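Local structure of putative uncharacterized protein (Actinomyces odontolyticus, 3UP9) at residues 61-64 and 65-69; 116-119 and 120-124. The protein probably binds L-methionine as the membrane-tethered, substrate-binding lipoprotein of an ABC-type uptake system, and holds selenomethionine in the crystal. All blocks are in the same frame, centred on the assembly; numbering follows the deposited sequence.

Contact 1 (61-64 and 65-69). With MSE (selenomethionine), chain B.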
loop_
_atom_site.group_PDB
_atom_site.type_symbol
_atom_site.label_atom_id
_atom_site.label_comp_id
_atom_site.label_asym_id
_atom_site.label_seq_id
_atom_site.Cartn_x
_atom_site.Cartn_y
_atom_site.Cartn_z
ATOM N N PHE A 61 -3.865 -7.750 -5.890
ATOM C CA PHE A 61 -4.506 -6.516 -5.475
ATOM C C PHE A 61 -3.870 -6.104 -4.147
ATOM O O PHE A 61 -4.289 -6.553 -3.086
ATOM C CB PHE A 61 -6.040 -6.670 -5.370
ATOM C CG PHE A 61 -6.725 -5.460 -4.828
ATOM C CD1 PHE A 61 -6.406 -4.182 -5.302
ATOM C CD2 PHE A 61 -7.674 -5.585 -3.812
ATOM C CE1 PHE A 61 -7.043 -3.056 -4.779
ATOM C CE2 PHE A 61 -8.329 -4.462 -3.291
ATOM C CZ PHE A 61 -8.002 -3.192 -3.761
ATOM N N TYR A 62 -2.792 -5.314 -4.244
ATOM C CA TYR A 62 -2.022 -4.904 -3.067
ATOM C C TYR A 62 -1.158 -3.671 -3.290
ATOM O O TYR A 62 -0.666 -3.140 -2.338
ATOM C CB TYR A 62 -1.107 -6.044 -2.587
ATOM C CG TYR A 62 0.220 -6.146 -3.306
ATOM C CD1 TYR A 62 0.309 -6.706 -4.571
ATOM C CD2 TYR A 62 1.380 -5.690 -2.724
ATOM C CE1 TYR A 62 1.521 -6.800 -5.249
ATOM C CE2 TYR A 62 2.571 -5.772 -3.395
ATOM C CZ TYR A 62 2.642 -6.311 -4.669
ATOM O OH TYR A 62 3.857 -6.404 -5.313
ATOM N N GLN A 63 -0.955 -3.245 -4.543
ATOM C CA GLN A 63 0.064 -2.275 -4.847
ATOM C C GLN A 63 -0.480 -0.968 -5.461
ATOM O O GLN A 63 -1.595 -0.917 -5.976
ATOM C CB GLN A 63 1.152 -2.909 -5.707
ATOM C CG GLN A 63 0.880 -2.955 -7.179
ATOM C CD GLN A 63 1.804 -3.905 -7.883
ATOM O OE1 GLN A 63 2.972 -3.597 -8.060
ATOM N NE2 GLN A 63 1.288 -5.060 -8.292
ATOM N N THR A 64 0.323 0.076 -5.337
ATOM C CA THR A 64 0.000 1.411 -5.740
ATOM C C THR A 64 0.582 1.561 -7.128
ATOM O O THR A 64 1.473 0.834 -7.526
ATOM C CB THR A 64 0.595 2.494 -4.768
ATOM O OG1 THR A 64 2.058 2.432 -4.774
ATOM C CG2 THR A 64 0.070 2.321 -3.310
ATOM N N VAL A 65 0.062 2.544 -7.852
ATOM C CA VAL A 65 0.461 2.836 -9.216
ATOM C C VAL A 65 1.933 3.194 -9.295
ATOM O O VAL A 65 2.615 2.680 -10.160
ATOM C CB VAL A 65 -0.515 3.843 -9.910
ATOM C CG1 VAL A 65 0.160 4.599 -11.088
ATOM C CG2 VAL A 65 -1.773 3.112 -10.374
ATOM N N PRO A 66 2.444 4.059 -8.406
ATOM C CA PRO A 66 3.875 4.326 -8.424
ATOM C C PRO A 66 4.811 3.133 -8.111
ATOM O O PRO A 66 5.875 2.997 -8.728
ATOM C CB PRO A 66 4.036 5.437 -7.383
ATOM C CG PRO A 66 2.687 6.092 -7.269
ATOM C CD PRO A 66 1.743 4.935 -7.441
ATOM N N TYR A 67 4.441 2.288 -7.165
ATOM C CA TYR A 67 5.199 1.096 -6.881
ATOM C C TYR A 67 5.212 0.170 -8.100
ATOM O O TYR A 67 6.275 -0.383 -8.448
ATOM C CB TYR A 67 4.596 0.389 -5.657
ATOM C CG TYR A 67 5.265 -0.923 -5.325
ATOM C CD1 TYR A 67 4.914 -2.099 -6.001
ATOM C CD2 TYR A 67 6.234 -1.001 -4.341
ATOM C CE1 TYR A 67 5.522 -3.308 -5.693
ATOM C CE2 TYR A 67 6.832 -2.215 -4.037
ATOM C CZ TYR A 67 6.489 -3.366 -4.726
ATOM O OH TYR A 67 7.132 -4.586 -4.467
ATOM N N LEU A 68 4.046 -0.009 -8.740
ATOM C CA LEU A 68 3.942 -0.829 -9.962
ATOM C C LEU A 68 4.860 -0.306 -11.065
ATOM O O LEU A 68 5.574 -1.077 -11.682
ATOM C CB LEU A 68 2.482 -0.940 -10.452
ATOM C CG LEU A 68 2.228 -1.631 -11.823
ATOM C CD1 LEU A 68 2.653 -3.100 -11.772
ATOM C CD2 LEU A 68 0.742 -1.502 -12.196
ATOM N N GLU A 69 4.859 1.010 -11.279
ATOM C CA GLU A 69 5.679 1.626 -12.317
ATOM C C GLU A 69 7.160 1.395 -12.033
ATOM O O GLU A 69 7.903 1.076 -12.920
ATOM C CB GLU A 69 5.360 3.126 -12.451
ATOM C CG GLU A 69 4.006 3.340 -13.090
ATOM C CD GLU A 69 3.422 4.718 -12.957
ATOM O OE1 GLU A 69 3.835 5.506 -12.107
ATOM O OE2 GLU A 69 2.517 5.011 -13.739
HETATM N N MSE B 300 -1.223 -0.854 0.442
HETATM C CA MSE B 300 -0.022 -0.010 0.260
HETATM C C MSE B 300 -0.339 1.459 0.119
HETATM O O MSE B 300 -1.402 1.818 -0.454
HETATM O OXT MSE B 300 0.494 2.255 0.582
HETATM C CB MSE B 300 0.737 -0.450 -0.966
HETATM C CG MSE B 300 2.099 0.284 -1.175
HETATM SE SE MSE B 300 2.955 -0.345 -2.770
HETATM C CE MSE B 300 3.077 -2.322 -2.481
#

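Contact 2 (116-119 and 120-124). With MSE (selenomethionine), chain B.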
loop_
_atom_site.group_PDB
_atom_site.type_symbol
_atom_site.label_atom_id
_atom_site.label_comp_id
_atom_site.label_asym_id
_atom_site.label_seq_id
_atom_site.Cartn_x
_atom_site.Cartn_y
_atom_site.Cartn_z
ATOM N N ALA A 116 10.148 2.760 -4.203
ATOM C CA ALA A 116 8.918 3.544 -4.358
ATOM C C ALA A 116 8.339 4.064 -3.042
ATOM O O ALA A 116 7.882 5.230 -2.968
ATOM C CB ALA A 116 7.881 2.718 -5.062
ATOM N N ASN A 117 8.303 3.189 -2.030
ATOM C CA ASN A 117 7.722 3.505 -0.722
ATOM C C ASN A 117 8.647 4.305 0.203
ATOM O O ASN A 117 8.153 5.144 0.979
ATOM C CB ASN A 117 7.185 2.240 -0.012
ATOM C CG ASN A 117 5.963 1.683 -0.693
ATOM O OD1 ASN A 117 4.951 2.377 -0.870
ATOM N ND2 ASN A 117 6.069 0.456 -1.140
ATOM N N GLN A 118 9.965 4.074 0.108
ATOM C CA GLN A 118 10.948 4.910 0.794
ATOM C C GLN A 118 10.895 6.326 0.220
ATOM O O GLN A 118 10.889 7.353 0.937
ATOM C CB GLN A 118 12.369 4.333 0.661
ATOM C CG GLN A 118 13.377 5.157 1.406
ATOM C CD GLN A 118 14.730 4.544 1.510
ATOM O OE1 GLN A 118 15.741 5.184 1.136
ATOM N NE2 GLN A 118 14.793 3.316 2.079
ATOM N N SER A 119 10.821 6.389 -1.086
ATOM C CA SER A 119 10.683 7.676 -1.740
ATOM C C SER A 119 9.410 8.422 -1.262
ATOM O O SER A 119 9.468 9.606 -0.884
ATOM C CB SER A 119 10.722 7.515 -3.252
ATOM O OG SER A 119 10.522 8.793 -3.775
ATOM N N ARG A 120 8.289 7.701 -1.190
ATOM C CA ARG A 120 7.044 8.320 -0.753
ATOM C C ARG A 120 7.079 8.812 0.744
ATOM O O ARG A 120 6.558 9.884 1.055
ATOM C CB ARG A 120 5.917 7.340 -1.022
ATOM C CG ARG A 120 4.575 7.718 -0.442
ATOM C CD ARG A 120 3.607 6.589 -0.735
ATOM N NE ARG A 120 2.232 6.811 -0.295
ATOM C CZ ARG A 120 1.350 5.820 -0.189
ATOM N NH1 ARG A 120 1.679 4.601 -0.549
ATOM N NH2 ARG A 120 0.124 6.059 0.182
ATOM N N ALA A 121 7.711 8.020 1.621
ATOM C CA ALA A 121 7.918 8.330 3.043
ATOM C C ALA A 121 8.830 9.558 3.212
ATOM O O ALA A 121 8.558 10.442 4.040
ATOM C CB ALA A 121 8.518 7.103 3.768
ATOM N N LEU A 122 9.916 9.593 2.425
ATOM C CA LEU A 122 10.801 10.767 2.321
ATOM C C LEU A 122 10.054 12.037 1.922
ATOM O O LEU A 122 10.252 13.062 2.563
ATOM C CB LEU A 122 12.047 10.489 1.445
ATOM C CG LEU A 122 13.054 9.528 2.169
ATOM C CD1 LEU A 122 14.168 9.106 1.217
ATOM C CD2 LEU A 122 13.582 10.122 3.474
ATOM N N GLU A 123 9.153 11.974 0.939
ATOM C CA GLU A 123 8.315 13.152 0.570
ATOM C C GLU A 123 7.457 13.629 1.768
ATOM O O GLU A 123 7.285 14.829 2.005
ATOM C CB GLU A 123 7.329 12.829 -0.562
ATOM C CG GLU A 123 7.862 12.107 -1.786
ATOM C CD GLU A 123 8.749 12.949 -2.650
ATOM O OE1 GLU A 123 8.948 14.134 -2.283
ATOM O OE2 GLU A 123 9.238 12.419 -3.694
ATOM N N LEU A 124 6.860 12.660 2.464
ATOM C CA LEU A 124 5.979 12.952 3.562
ATOM C C LEU A 124 6.779 13.702 4.594
ATOM O O LEU A 124 6.282 14.695 5.115
ATOM C CB LEU A 124 5.370 11.665 4.174
ATOM C CG LEU A 124 4.453 11.909 5.367
ATOM C CD1 LEU A 124 3.283 12.767 4.868
ATOM C CD2 LEU A 124 4.010 10.573 5.938
HETATM N N MSE B 300 -1.223 -0.854 0.442
HETATM C CA MSE B 300 -0.022 -0.010 0.260
HETATM C C MSE B 300 -0.339 1.459 0.119
HETATM O O MSE B 300 -1.402 1.818 -0.454
HETATM O OXT MSE B 300 0.494 2.255 0.582
HETATM C CB MSE B 300 0.737 -0.450 -0.966
HETATM C CG MSE B 300 2.099 0.284 -1.175
HETATM SE SE MSE B 300 2.955 -0.345 -2.770
HETATM C CE MSE B 300 3.077 -2.322 -2.481
HETATM O O HOH W 1 3.384 3.425 -2.670
#

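Contact 1 (61-64 and 65-69)
With OG1 of T64 lying between its backbone N and carbonyl carbon (chi1 63°) and CG of Y67 anti to its own backbone N, the two residues meet at a helix N-cap, where strand 59-64 of a periplasmic-binding-protein fold turns into helix 65-75. T64 is the N-cap: its OG1 takes a weak bond, 3.4 Å long, from Y67 N. The carbonyl is held more firmly, L68 N reaching T64 O at 3.0 Å in a nearly straight bond. The same T64 rotation sends CG2 the other way, against the selenomethionine carboxylate, 3.3 Å from its O atom. Strand and helix segments run at 84° to each other, and the ligand side chain lies over the side of this junction formed by Y62, T64 and Y67. Y67 lays one ring face on it: the ligand CE stands over the ring centre, 3.7 Å above the plane, while SE rests near CB at the root of the side chain. Y62 meets that methyl obliquely through CD2 and CE2, and CB of Q63 lies over the centre of one face of the Y62 ring. The two tyrosines and the Q63 CB thus give the selenium end an apolar wall on this side, as suits a thioether or selenoether. Beyond CB, Q63 runs extended away from the ligand; N49 OD1 accepts from its NE2, which helps set the turn of the amide. The amide plane is turned 60° from the Y67 ring, and OE1 sits at the ring edge, in its plane, 3.2 Å from Y67 CD1.

Contact 2 (116-119 and 120-124)
R120 and N117, one helical turn apart on helix 115-127, share a water and both face the selenomethionine. R120 NH1 donates to the ligand OXT at 2.9 Å, with an N-H...O angle of 145°; the carboxylate lies at the guanidinium edge, near its plane, and only this nitrogen of the group bonds to it. The same NH1 gives to water 1, which in turn donates to N117 OD1 at 2.6 Å, bridging the two side chains where OD1 and NH1 stand 4.0 Å apart. N117 lies alongside the ligand chain, its ND2 3.6 Å from SE and its OD1 3.6 Å from CG. Further out, R120 reaches the site as a chain extended from CG to NE, and E193 forms a salt bridge with NE; this second partner would steady the guanidinium and probably offset part of its charge. N117 is gripped at both ends of its amide, ND2 by D114 and OD1 also by N174. Behind them the backbone supplies regular i to i+4 bonds, among them A121 N to N117 O at 3.0 Å. On another side of the helix, Q118 and L122 run side by side, CG to CD1 4.0 Å, against I111 of strand 107-112, and the Q118 amide bonds I112 O. A helix packed on its sheet while presenting an arginine to the ligand carboxylate is consistent with the amino-acid site of an NlpA-family binding protein.

Overall arrangement
From the N terminus, contact 1 comes first, where strand 59-64, inside the seven-stranded sheet between strands 7-13 and 201-207, passes directly into helix 65-75. Contact 2 follows farther on, within helix 115-127, which comes after strand 107-112 of the five-stranded sheet. Both are local and lie in series; neither closes a long loop, and they neither nest nor cross. Their centres are 14 Å apart, yet they touch across the cleft: Y67 CD2 packs 3.5 Å from N117 ND2, and Y67 also meets A116. Selenomethionine lies between them, so the parts built on the two sheets join round one ligand, as in a closed two-lobed binding protein.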